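Local coordinates for protein putative metalloprotease II (Bacteroides fragilis, PDB 4ON1) that is probably a zinc-dependent metalloendopeptidase of the fragilysin type, encoded by a bacterial pathogenicity island and captured with zinc bound, at residues Q225-S230 / Y330-E335; S261-F266 / E317-S322; G299-I304 / G337-A342; G341-D346 / W370-E375. One frame throughout, in Å; residues are numbered along the deposited sequence.

Following the chain from its N terminus, helix 217-230 supplies the first half of interaction 1, which closes some hundred residues later on the start of the zinc-binding helix 331-340. Within that span interaction 2 opens on helix 259-271 and closes on strand 319-323. Interaction 3 starts between these two halves, at strand 299-301, and ends on the last turn of helix 331-340, so it crosses both interaction 1 and interaction 2. Interaction 4 begins at Gly341 and Ala342, where interaction 3 ends, and closes on helix 367-378. Together they hold the zinc helix against helix 217-230 and the strand 299-301 segment, and its following loop against helix 367-378, with interaction 2 backing the sheet.

Interaction 1: residues Q225-S230 / Y330-E335; sequences QAVTTS and YTLAHE. With ZN (zinc ion), chain C.
Ala226 and Val227 pack against Ala333 where helix 217-230 meets the zinc-binding helix 331-340, which carries the HExxH part of the longer HExxHxxGxxH motif characteristic of metzincin peptidases. The two short helical segments run at 44° to each other with axes 8.0 Å apart, and small residues allow this closeness: the CA atoms of Val227 and Ala333 are 4.3 Å apart. The tight part centres on two methyl groups. Ala333 CB is directed at the backbone of the other helix and lies 3.7 Å from Val227 CA. Val227 replies with CG2, which stands beside its own backbone N, anti to the carbonyl carbon; this methyl fits between Ala333 CA and the branch point of Leu332, whose CG is 3.7 Å from Val227 CG2. One turn toward the N-terminal end of helix 331-340, at the N-cap, Tyr330 brings its ring obliquely to Ala226, with CD1 3.6 Å from Ala226 CB; the ring also touches Leu351 and Pro362 and is partly exposed. His334 points its CB away from this interface, and its NE2 binds the zinc ion, while its ND1 is hydrogen-bonded to Leu351 O. Toward Ser230 the contact becomes looser and wetter: the hydroxyl is only in distant touch with the Ala333 methyl. Ser230 OG donates back to Val227 O of its own helix at 2.6 Å, and one water joins the helices, giving one hydrogen to Ser230 OG and the other to Ala333 O, each at 2.9 Å.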
loop_
_atom_site.group_PDB
_atom_site.type_symbol
_atom_site.label_atom_id
_atom_site.label_comp_id
_atom_site.label_asym_id
_atom_site.label_seq_id
_atom_site.Cartn_x
_atom_site.Cartn_y
_atom_site.Cartn_z
ATOM N N GLN A 225 1.201 2.919 -1.955
ATOM C CA GLN A 225 0.864 3.411 -3.277
ATOM C C GLN A 225 -0.654 3.557 -3.422
ATOM O O GLN A 225 -1.148 4.561 -3.934
ATOM C CB GLN A 225 1.426 2.464 -4.335
ATOM C CG GLN A 225 1.085 2.825 -5.754
ATOM C CD GLN A 225 2.252 3.457 -6.463
ATOM O OE1 GLN A 225 3.190 2.773 -6.897
ATOM N NE2 GLN A 225 2.213 4.778 -6.578
ATOM N N ALA A 226 -1.385 2.553 -2.949
ATOM C CA ALA A 226 -2.845 2.601 -2.966
ATOM C C ALA A 226 -3.395 3.724 -2.080
ATOM O O ALA A 226 -4.334 4.421 -2.475
ATOM C CB ALA A 226 -3.419 1.265 -2.548
ATOM N N VAL A 227 -2.805 3.917 -0.898
ATOM C CA VAL A 227 -3.209 5.036 -0.053
ATOM C C VAL A 227 -3.036 6.332 -0.818
ATOM O O VAL A 227 -3.936 7.174 -0.852
ATOM C CB VAL A 227 -2.383 5.140 1.238
ATOM C CG1 VAL A 227 -2.873 6.323 2.072
ATOM C CG2 VAL A 227 -2.464 3.846 2.042
ATOM N N THR A 228 -1.876 6.460 -1.457
ATOM C CA THR A 228 -1.515 7.664 -2.197
ATOM C C THR A 228 -2.493 7.924 -3.337
ATOM O O THR A 228 -2.887 9.065 -3.584
ATOM C CB THR A 228 -0.073 7.562 -2.728
ATOM O OG1 THR A 228 0.828 7.421 -1.615
ATOM C CG2 THR A 228 0.303 8.800 -3.518
ATOM N N THR A 229 -2.897 6.863 -4.020
ATOM C CA THR A 229 -3.899 6.987 -5.071
ATOM C C THR A 229 -5.241 7.443 -4.497
ATOM O O THR A 229 -5.878 8.346 -5.028
ATOM C CB THR A 229 -4.081 5.660 -5.812
ATOM O OG1 THR A 229 -2.854 5.318 -6.468
ATOM C CG2 THR A 229 -5.208 5.765 -6.847
ATOM N N SER A 230 -5.644 6.848 -3.380
ATOM C CA SER A 230 -6.937 7.174 -2.792
ATOM C C SER A 230 -7.001 8.613 -2.311
ATOM O O SER A 230 -8.084 9.201 -2.259
ATOM C CB SER A 230 -7.253 6.225 -1.633
ATOM O OG SER A 230 -6.466 6.517 -0.485
ATOM N N TYR A 330 -5.582 -3.200 -0.806
ATOM C CA TYR A 330 -6.043 -1.838 -0.541
ATOM C C TYR A 330 -6.483 -1.652 0.908
ATOM O O TYR A 330 -7.148 -0.667 1.244
ATOM C CB TYR A 330 -7.193 -1.479 -1.490
ATOM C CG TYR A 330 -6.858 -1.717 -2.942
ATOM C CD1 TYR A 330 -5.598 -1.411 -3.440
ATOM C CD2 TYR A 330 -7.788 -2.282 -3.803
ATOM C CE1 TYR A 330 -5.277 -1.638 -4.766
ATOM C CE2 TYR A 330 -7.481 -2.517 -5.131
ATOM C CZ TYR A 330 -6.225 -2.188 -5.605
ATOM O OH TYR A 330 -5.911 -2.412 -6.919
ATOM N N THR A 331 -6.120 -2.609 1.760
ATOM C CA THR A 331 -6.620 -2.633 3.132
ATOM C C THR A 331 -6.086 -1.466 3.942
ATOM O O THR A 331 -6.814 -0.869 4.742
ATOM C CB THR A 331 -6.257 -3.949 3.836
ATOM O OG1 THR A 331 -6.901 -5.023 3.154
ATOM C CG2 THR A 331 -6.720 -3.940 5.291
ATOM N N LEU A 332 -4.820 -1.123 3.731
ATOM C CA LEU A 332 -4.255 0.027 4.416
ATOM C C LEU A 332 -5.001 1.302 4.006
ATOM O O LEU A 332 -5.390 2.112 4.852
ATOM C CB LEU A 332 -2.755 0.159 4.117
ATOM C CG LEU A 332 -2.086 1.356 4.796
ATOM C CD1 LEU A 332 -2.226 1.268 6.322
ATOM C CD2 LEU A 332 -0.614 1.489 4.390
ATOM N N ALA A 333 -5.223 1.466 2.706
ATOM C CA ALA A 333 -5.920 2.648 2.213
ATOM C C ALA A 333 -7.344 2.715 2.755
ATOM O O ALA A 333 -7.855 3.797 3.059
ATOM C CB ALA A 333 -5.931 2.661 0.684
ATOM N N HIS A 334 -7.985 1.553 2.854
ATOM C CA HIS A 334 -9.347 1.453 3.379
ATOM C C HIS A 334 -9.409 1.894 4.850
ATOM O O HIS A 334 -10.232 2.731 5.227
ATOM C CB HIS A 334 -9.864 0.016 3.211
ATOM C CG HIS A 334 -11.265 -0.196 3.698
ATOM N ND1 HIS A 334 -12.343 -0.279 2.844
ATOM C CD2 HIS A 334 -11.761 -0.368 4.949
ATOM C CE1 HIS A 334 -13.443 -0.479 3.544
ATOM N NE2 HIS A 334 -13.121 -0.539 4.825
ATOM N N GLU A 335 -8.525 1.344 5.676
ATOM C CA GLU A 335 -8.473 1.720 7.090
ATOM C C GLU A 335 -8.197 3.211 7.252
ATOM O O GLU A 335 -8.837 3.890 8.055
ATOM C CB GLU A 335 -7.407 0.903 7.827
HETATM ZN ZN ZN C . -14.223 -0.642 6.509
HETATM O O HOH W 1 -8.077 6.507 1.928
#

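Interaction 2: residues S261-F266 / E317-S322; sequences SALESF and EVAAIS
Ala319 opens the strand's side of the contact with helix 259-271: its CB faces the helix and meets Leu263 CD1 at 3.9 Å, with the Phe266 ring more distant on the same methyl. Ala320 comes next, and its CB points away from the helix, so here the backbone does the touching. Leu263 CD1 rests 3.9 Å from Ala320 N, while the Phe266 ring approaches the carbonyl obliquely, CE1 lying 3.7 Å from Ala320 O. In Phe266, CG is anti to the backbone N (chi1 179°), on a CB that points from the helix toward the strand. Ile321 then presents two branches to two helix residues. Its CG2 touches Leu263 CD1 at 3.9 Å, and its CD1 reaches Ala262 CB at 4.0 Å. Leu263 CD1 is therefore the hub, shared by all three strand residues; the side-chain contacts are apolar and the interface is largely buried. The helix crosses the strand at 124°, axes 8.3 Å apart, as a helix laid over a sheet face. Around it, strand 319-323 runs between parallel strand 284-288, where Tyr284 and Leu286 also touch Phe266, and antiparallel strand 299-301. Trp292 packs on both Ala262 and Ile321, whereas on the opposite side of the strand from this helix, Ser322 leans on Thr331 and Leu332 of helix 331-340.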
loop_
_atom_site.group_PDB
_atom_site.type_symbol
_atom_site.label_atom_id
_atom_site.label_comp_id
_atom_site.label_asym_id
_atom_site.label_seq_id
_atom_site.Cartn_x
_atom_site.Cartn_y
_atom_site.Cartn_z
ATOM N N SER A 261 -8.603 -6.066 20.894
ATOM C CA SER A 261 -7.503 -6.309 21.817
ATOM C C SER A 261 -6.159 -5.996 21.169
ATOM O O SER A 261 -5.277 -5.402 21.799
ATOM C CB SER A 261 -7.521 -7.760 22.293
ATOM O OG SER A 261 -8.839 -8.165 22.591
ATOM N N ALA A 262 -6.000 -6.407 19.913
ATOM C CA ALA A 262 -4.750 -6.180 19.187
ATOM C C ALA A 262 -4.460 -4.689 19.009
ATOM O O ALA A 262 -3.323 -4.243 19.151
ATOM C CB ALA A 262 -4.785 -6.878 17.838
ATOM N N LEU A 263 -5.487 -3.914 18.689
ATOM C CA LEU A 263 -5.302 -2.472 18.531
ATOM C C LEU A 263 -4.906 -1.816 19.855
ATOM O O LEU A 263 -3.951 -1.032 19.917
ATOM C CB LEU A 263 -6.582 -1.818 18.007
ATOM C CG LEU A 263 -6.476 -0.302 17.824
ATOM C CD1 LEU A 263 -5.358 0.041 16.847
ATOM C CD2 LEU A 263 -7.796 0.274 17.353
ATOM N N GLU A 264 -5.644 -2.148 20.911
ATOM C CA GLU A 264 -5.370 -1.618 22.245
ATOM C C GLU A 264 -3.964 -1.991 22.701
ATOM O O GLU A 264 -3.243 -1.170 23.267
ATOM C CB GLU A 264 -6.406 -2.138 23.252
ATOM C CG GLU A 264 -7.792 -1.527 23.068
ATOM C CD GLU A 264 -8.810 -2.042 24.074
ATOM O OE1 GLU A 264 -8.400 -2.699 25.056
ATOM O OE2 GLU A 264 -10.023 -1.801 23.874
ATOM N N SER A 265 -3.575 -3.232 22.438
ATOM C CA SER A 265 -2.239 -3.693 22.786
ATOM C C SER A 265 -1.197 -2.906 21.996
ATOM O O SER A 265 -0.142 -2.554 22.521
ATOM C CB SER A 265 -2.105 -5.196 22.522
ATOM O OG SER A 265 -0.775 -5.637 22.729
ATOM N N PHE A 266 -1.509 -2.622 20.736
ATOM C CA PHE A 266 -0.643 -1.803 19.891
ATOM C C PHE A 266 -0.457 -0.409 20.482
ATOM O O PHE A 266 0.663 0.094 20.581
ATOM C CB PHE A 266 -1.220 -1.699 18.477
ATOM C CG PHE A 266 -0.395 -0.848 17.531
ATOM C CD1 PHE A 266 -1.011 0.080 16.698
ATOM C CD2 PHE A 266 0.984 -0.984 17.471
ATOM C CE1 PHE A 266 -0.270 0.854 15.814
ATOM C CE2 PHE A 266 1.742 -0.210 16.591
ATOM C CZ PHE A 266 1.113 0.709 15.759
ATOM N N GLU A 317 -3.965 8.126 20.077
ATOM C CA GLU A 317 -5.371 7.730 19.986
ATOM C C GLU A 317 -5.795 7.435 18.560
ATOM O O GLU A 317 -6.796 6.755 18.339
ATOM C CB GLU A 317 -6.272 8.815 20.576
ATOM C CG GLU A 317 -6.255 8.853 22.095
ATOM C CD GLU A 317 -6.854 10.127 22.648
ATOM O OE1 GLU A 317 -7.542 10.845 21.890
ATOM O OE2 GLU A 317 -6.625 10.414 23.839
ATOM N N VAL A 318 -5.052 7.970 17.592
ATOM C CA VAL A 318 -5.343 7.700 16.187
ATOM C C VAL A 318 -4.467 6.560 15.697
ATOM O O VAL A 318 -3.275 6.730 15.476
ATOM C CB VAL A 318 -5.121 8.941 15.287
ATOM C CG1 VAL A 318 -5.392 8.591 13.824
ATOM C CG2 VAL A 318 -6.008 10.089 15.732
ATOM N N ALA A 319 -5.062 5.385 15.552
ATOM C CA ALA A 319 -4.293 4.208 15.204
ATOM C C ALA A 319 -5.137 3.191 14.476
ATOM O O ALA A 319 -6.371 3.236 14.511
ATOM C CB ALA A 319 -3.671 3.575 16.458
ATOM N N ALA A 320 -4.456 2.269 13.816
ATOM C CA ALA A 320 -5.122 1.170 13.154
ATOM C C ALA A 320 -4.181 -0.015 13.101
ATOM O O ALA A 320 -3.000 0.101 13.404
ATOM C CB ALA A 320 -5.563 1.564 11.751
ATOM N N ILE A 321 -4.721 -1.162 12.726
ATOM C CA ILE A 321 -3.903 -2.307 12.388
ATOM C C ILE A 321 -4.301 -2.725 10.975
ATOM O O ILE A 321 -5.455 -2.551 10.572
ATOM C CB ILE A 321 -4.096 -3.447 13.390
ATOM C CG1 ILE A 321 -5.521 -3.985 13.319
ATOM C CG2 ILE A 321 -3.852 -2.947 14.818
ATOM C CD1 ILE A 321 -5.831 -5.006 14.408
ATOM N N SER A 322 -3.353 -3.258 10.217
ATOM C CA SER A 322 -3.634 -3.611 8.831
ATOM C C SER A 322 -2.759 -4.741 8.338
ATOM O O SER A 322 -1.566 -4.782 8.631
ATOM C CB SER A 322 -3.443 -2.393 7.924
ATOM O OG SER A 322 -3.738 -2.740 6.578
#

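Interaction 3: residues G299-I304 / G337-A342; sequences GYASGI and GHLLGA. With ZN (zinc ion), chain C.
Ile304 and the imidazole of His338 cross obliquely, the CD1 methyl of Ile304 coming within 3.9 Å of His338 ND1. The ring is fixed at both nitrogens. NE2 binds the zinc ion at 2.0 Å, and ND1 donates to Ala342 O at 3.0 Å, a moderately bent bond (147° at the hydrogen) whose acceptor sits 22° out of the ring plane. This second-shell carbonyl fixes the rotation of the ring and would probably make NE2 a better metal ligand. The rings of His334, His344 and Tyr177 also meet that of His338. At the base of the side chain, Ala301 CB touches His338 CB, and it also meets Leu339 CD2. Leu339 starts away from strand 299-301, but its CD2 comes back to lie 3.6 Å from Gly303 O and near Ser302; the Ser302 hydroxyl itself is bonded to Glu317 O and Ala319 N. The backbones approach closely too: Ile304 CA makes a C-H...O contact with His338 O at 3.2 Å. That carbonyl also accepts Gly341 N. The helix ends there in a Schellman motif, Gly341 taking positive phi and Ala342 N reaching back to Gly337 O at 2.8 Å, which brings Gly341 O to 3.7 Å from Ile304 CG2. Ala301 is backbone hydrogen-bonded to Asp176, the fourth zinc-binding residue. A glycine turning the chain between the second and third zinc histidines, beside an edge strand antiparallel to its neighbour, is typical of the metzincin active site.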
loop_
_atom_site.group_PDB
_atom_site.type_symbol
_atom_site.label_atom_id
_atom_site.label_comp_id
_atom_site.label_asym_id
_atom_site.label_seq_id
_atom_site.Cartn_x
_atom_site.Cartn_y
_atom_site.Cartn_z
ATOM N N GLY A 299 -8.148 -5.612 8.712
ATOM C CA GLY A 299 -7.704 -4.333 9.227
ATOM C C GLY A 299 -8.721 -3.828 10.225
ATOM O O GLY A 299 -9.853 -4.309 10.257
ATOM N N TYR A 300 -8.320 -2.873 11.055
ATOM C CA TYR A 300 -9.215 -2.327 12.066
ATOM C C TYR A 300 -8.743 -0.949 12.484
ATOM O O TYR A 300 -7.578 -0.771 12.833
ATOM C CB TYR A 300 -9.296 -3.260 13.279
ATOM C CG TYR A 300 -10.308 -2.829 14.326
ATOM C CD1 TYR A 300 -11.663 -3.073 14.162
ATOM C CD2 TYR A 300 -9.894 -2.189 15.486
ATOM C CE1 TYR A 300 -12.579 -2.681 15.123
ATOM C CE2 TYR A 300 -10.790 -1.792 16.445
ATOM C CZ TYR A 300 -12.132 -2.041 16.263
ATOM O OH TYR A 300 -13.017 -1.647 17.238
ATOM N N ALA A 301 -9.653 0.019 12.437
ATOM C CA ALA A 301 -9.328 1.409 12.748
ATOM C C ALA A 301 -9.889 1.816 14.103
ATOM O O ALA A 301 -10.971 1.368 14.494
ATOM C CB ALA A 301 -9.865 2.331 11.653
ATOM N N SER A 302 -9.165 2.680 14.811
ATOM C CA SER A 302 -9.568 3.094 16.158
ATOM C C SER A 302 -10.862 3.894 16.163
ATOM O O SER A 302 -11.547 3.956 17.179
ATOM C CB SER A 302 -8.464 3.905 16.833
ATOM O OG SER A 302 -8.215 5.099 16.134
ATOM N N GLY A 303 -11.166 4.549 15.047
ATOM C CA GLY A 303 -12.391 5.317 14.931
ATOM C C GLY A 303 -12.593 5.846 13.522
ATOM O O GLY A 303 -11.709 5.772 12.675
ATOM N N ILE A 304 -13.772 6.389 13.270
ATOM C CA ILE A 304 -14.055 7.016 11.987
ATOM C C ILE A 304 -13.966 8.529 12.104
ATOM O O ILE A 304 -14.628 9.127 12.946
ATOM C CB ILE A 304 -15.446 6.595 11.471
ATOM C CG1 ILE A 304 -15.422 5.105 11.107
ATOM C CG2 ILE A 304 -15.850 7.409 10.248
ATOM C CD1 ILE A 304 -16.699 4.620 10.422
ATOM N N GLY A 337 -8.854 5.421 5.134
ATOM C CA GLY A 337 -10.117 6.015 4.725
ATOM C C GLY A 337 -11.039 6.245 5.912
ATOM O O GLY A 337 -11.583 7.346 6.092
ATOM N N HIS A 338 -11.216 5.207 6.726
ATOM C CA HIS A 338 -12.020 5.325 7.936
ATOM C C HIS A 338 -11.456 6.405 8.881
ATOM O O HIS A 338 -12.202 7.249 9.387
ATOM C CB HIS A 338 -12.097 3.983 8.671
ATOM C CG HIS A 338 -13.024 2.990 8.045
ATOM N ND1 HIS A 338 -14.301 3.319 7.615
ATOM C CD2 HIS A 338 -12.888 1.665 7.802
ATOM C CE1 HIS A 338 -14.893 2.248 7.135
ATOM N NE2 HIS A 338 -14.058 1.221 7.232
ATOM N N LEU A 339 -10.140 6.402 9.088
ATOM C CA LEU A 339 -9.518 7.354 10.014
ATOM C C LEU A 339 -9.749 8.799 9.557
ATOM O O LEU A 339 -9.861 9.706 10.383
ATOM C CB LEU A 339 -8.022 7.075 10.148
ATOM C CG LEU A 339 -7.606 5.742 10.783
ATOM C CD1 LEU A 339 -6.083 5.573 10.757
ATOM C CD2 LEU A 339 -8.120 5.665 12.216
ATOM N N LEU A 340 -9.855 9.001 8.245
ATOM C CA LEU A 340 -10.091 10.329 7.679
ATOM C C LEU A 340 -11.575 10.698 7.624
ATOM O O LEU A 340 -11.925 11.837 7.298
ATOM C CB LEU A 340 -9.501 10.415 6.273
ATOM C CG LEU A 340 -7.975 10.493 6.193
ATOM C CD1 LEU A 340 -7.508 10.164 4.784
ATOM C CD2 LEU A 340 -7.502 11.880 6.591
ATOM N N GLY A 341 -12.449 9.744 7.929
ATOM C CA GLY A 341 -13.875 10.026 7.971
ATOM C C GLY A 341 -14.760 9.275 6.991
ATOM O O GLY A 341 -15.990 9.366 7.073
ATOM N N ALA A 342 -14.158 8.516 6.079
ATOM C CA ALA A 342 -14.948 7.785 5.092
ATOM C C ALA A 342 -15.731 6.642 5.735
ATOM O O ALA A 342 -15.243 5.956 6.641
ATOM C CB ALA A 342 -14.050 7.247 3.976
HETATM ZN ZN ZN C . -14.223 -0.642 6.509
#

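Interaction 4: residues G341-D346 / W370-E375; sequences GAEHVD and WVRMLE. With ZN (zinc ion), chain C.
Arg372, on the C-terminal helix 367-378, packs against Gly341 and Glu343, which belong to the glycine turn of the metzincin HExxHxxGxxH motif, just ahead of its third histidine, His344. The arginine side chain can be followed outward. CB sits 3.4 Å from Gly341 O; CG is also near that oxygen, and the chain, extended from CG to NE, keeps CD beside it. CD touches both Gly341 O and Glu343 OE1, the latter at 3.6 Å. From the 341-346 segment, Glu343 OE1 is the atom that meets the guanidinium: it is 3.1 Å from Arg372 NE and equally close to CZ, and it stands 3.0 Å above the plane over the centre of the group. This is a salt bridge of charges, with no N-H aimed at the oxygen. The two side chains cross at about a right angle, their planar ends tilted 47° to each other. At the tip, NH1 is instead hydrogen-bonded to Asn369 OD1, which also accepts Glu343 N, so this helix residue grips both the arginine and the loop backbone. The backbones are close because Gly341 carries no side chain, its CA being 4.8 Å from that of Met373. Deeper in, Met373 CG reaches Ala342 N at 3.9 Å, and its chain is straight as far as SD (chi2 176°) before bending. His344 turns the other way, its NE2 2.0 Å from zinc. The inner end of the contact is the Met373 sulfur, with SD 4.1 Å from Ala342 CB.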
loop_
_atom_site.group_PDB
_atom_site.type_symbol
_atom_site.label_atom_id
_atom_site.label_comp_id
_atom_site.label_asym_id
_atom_site.label_seq_id
_atom_site.Cartn_x
_atom_site.Cartn_y
_atom_site.Cartn_z
ATOM N N GLY A 341 -12.449 9.744 7.929
ATOM C CA GLY A 341 -13.875 10.026 7.971
ATOM C C GLY A 341 -14.760 9.275 6.991
ATOM O O GLY A 341 -15.990 9.366 7.073
ATOM N N ALA A 342 -14.158 8.516 6.079
ATOM C CA ALA A 342 -14.948 7.785 5.092
ATOM C C ALA A 342 -15.731 6.642 5.735
ATOM O O ALA A 342 -15.243 5.956 6.641
ATOM C CB ALA A 342 -14.050 7.247 3.976
ATOM N N GLU A 343 -16.937 6.414 5.232
ATOM C CA GLU A 343 -17.789 5.339 5.716
ATOM C C GLU A 343 -17.989 4.295 4.626
ATOM O O GLU A 343 -17.654 4.538 3.467
ATOM C CB GLU A 343 -19.138 5.901 6.173
ATOM C CG GLU A 343 -19.180 6.173 7.667
ATOM C CD GLU A 343 -20.090 7.320 8.025
ATOM O OE1 GLU A 343 -20.910 7.725 7.172
ATOM O OE2 GLU A 343 -19.973 7.823 9.161
ATOM N N HIS A 344 -18.503 3.125 4.999
ATOM C CA HIS A 344 -18.772 2.086 4.012
ATOM C C HIS A 344 -19.843 2.555 3.030
ATOM O O HIS A 344 -20.754 3.286 3.408
ATOM C CB HIS A 344 -19.202 0.784 4.698
ATOM C CG HIS A 344 -18.075 0.066 5.379
ATOM N ND1 HIS A 344 -18.268 -0.773 6.452
ATOM C CD2 HIS A 344 -16.741 0.097 5.150
ATOM C CE1 HIS A 344 -17.096 -1.250 6.848
ATOM N NE2 HIS A 344 -16.155 -0.738 6.071
ATOM N N VAL A 345 -19.739 2.126 1.774
ATOM C CA VAL A 345 -20.726 2.477 0.750
ATOM C C VAL A 345 -21.127 1.240 -0.059
ATOM O O VAL A 345 -20.478 0.200 0.044
ATOM C CB VAL A 345 -20.184 3.562 -0.207
ATOM C CG1 VAL A 345 -19.860 4.840 0.545
ATOM C CG2 VAL A 345 -18.950 3.048 -0.940
ATOM N N ASP A 346 -22.175 1.355 -0.876
ATOM C CA ASP A 346 -22.699 0.197 -1.603
ATOM C C ASP A 346 -22.181 0.115 -3.034
ATOM O O ASP A 346 -22.706 -0.644 -3.848
ATOM C CB ASP A 346 -24.237 0.219 -1.641
ATOM C CG ASP A 346 -24.870 0.222 -0.260
ATOM O OD1 ASP A 346 -26.083 0.513 -0.172
ATOM O OD2 ASP A 346 -24.163 -0.049 0.736
ATOM N N TRP A 370 -16.083 12.106 0.367
ATOM C CA TRP A 370 -15.247 13.293 0.167
ATOM C C TRP A 370 -15.641 14.406 1.131
ATOM O O TRP A 370 -14.786 15.038 1.757
ATOM C CB TRP A 370 -15.364 13.827 -1.254
ATOM C CG TRP A 370 -14.596 13.096 -2.293
ATOM C CD1 TRP A 370 -14.414 11.748 -2.397
ATOM C CD2 TRP A 370 -13.915 13.684 -3.405
ATOM N NE1 TRP A 370 -13.658 11.461 -3.510
ATOM C CE2 TRP A 370 -13.336 12.632 -4.141
ATOM C CE3 TRP A 370 -13.733 14.998 -3.843
ATOM C CZ2 TRP A 370 -12.589 12.856 -5.295
ATOM C CZ3 TRP A 370 -12.993 15.220 -4.990
ATOM C CH2 TRP A 370 -12.431 14.155 -5.701
ATOM N N VAL A 371 -16.943 14.648 1.235
ATOM C CA VAL A 371 -17.441 15.666 2.149
ATOM C C VAL A 371 -17.001 15.328 3.568
ATOM O O VAL A 371 -16.414 16.166 4.257
ATOM C CB VAL A 371 -18.970 15.788 2.094
ATOM C CG1 VAL A 371 -19.498 16.612 3.269
ATOM C CG2 VAL A 371 -19.417 16.380 0.759
ATOM N N ARG A 372 -17.240 14.082 3.976
ATOM C CA ARG A 372 -16.871 13.628 5.318
ATOM C C ARG A 372 -15.388 13.809 5.594
ATOM O O ARG A 372 -15.003 14.221 6.688
ATOM C CB ARG A 372 -17.259 12.160 5.520
ATOM C CG ARG A 372 -18.769 11.946 5.634
ATOM C CD ARG A 372 -19.166 10.473 5.577
ATOM N NE ARG A 372 -20.620 10.319 5.554
ATOM C CZ ARG A 372 -21.288 9.563 4.685
ATOM N NH1 ARG A 372 -20.631 8.841 3.784
ATOM N NH2 ARG A 372 -22.612 9.499 4.742
ATOM N N MET A 373 -14.559 13.487 4.603
ATOM C CA MET A 373 -13.116 13.585 4.770
ATOM C C MET A 373 -12.637 15.039 4.787
ATOM O O MET A 373 -11.770 15.402 5.578
ATOM C CB MET A 373 -12.393 12.803 3.672
ATOM C CG MET A 373 -12.530 11.294 3.827
ATOM S SD MET A 373 -11.771 10.359 2.491
ATOM C CE MET A 373 -12.871 10.717 1.133
ATOM N N LEU A 374 -13.205 15.875 3.926
ATOM C CA LEU A 374 -12.841 17.290 3.912
ATOM C C LEU A 374 -13.223 17.979 5.220
ATOM O O LEU A 374 -12.465 18.789 5.753
ATOM C CB LEU A 374 -13.502 18.003 2.734
ATOM C CG LEU A 374 -12.886 17.654 1.377
ATOM C CD1 LEU A 374 -13.874 17.912 0.247
ATOM C CD2 LEU A 374 -11.608 18.463 1.174
ATOM N N GLU A 375 -14.393 17.650 5.750
ATOM C CA GLU A 375 -14.820 18.272 6.997
ATOM C C GLU A 375 -13.993 17.773 8.175
ATOM O O GLU A 375 -13.688 18.535 9.091
ATOM C CB GLU A 375 -16.309 18.039 7.235
ATOM C CG GLU A 375 -17.181 18.933 6.362
ATOM C CD GLU A 375 -18.662 18.745 6.616
ATOM O OE1 GLU A 375 -19.064 17.614 6.963
ATOM O OE2 GLU A 375 -19.422 19.727 6.463
HETATM ZN ZN ZN C . -14.223 -0.642 6.509
#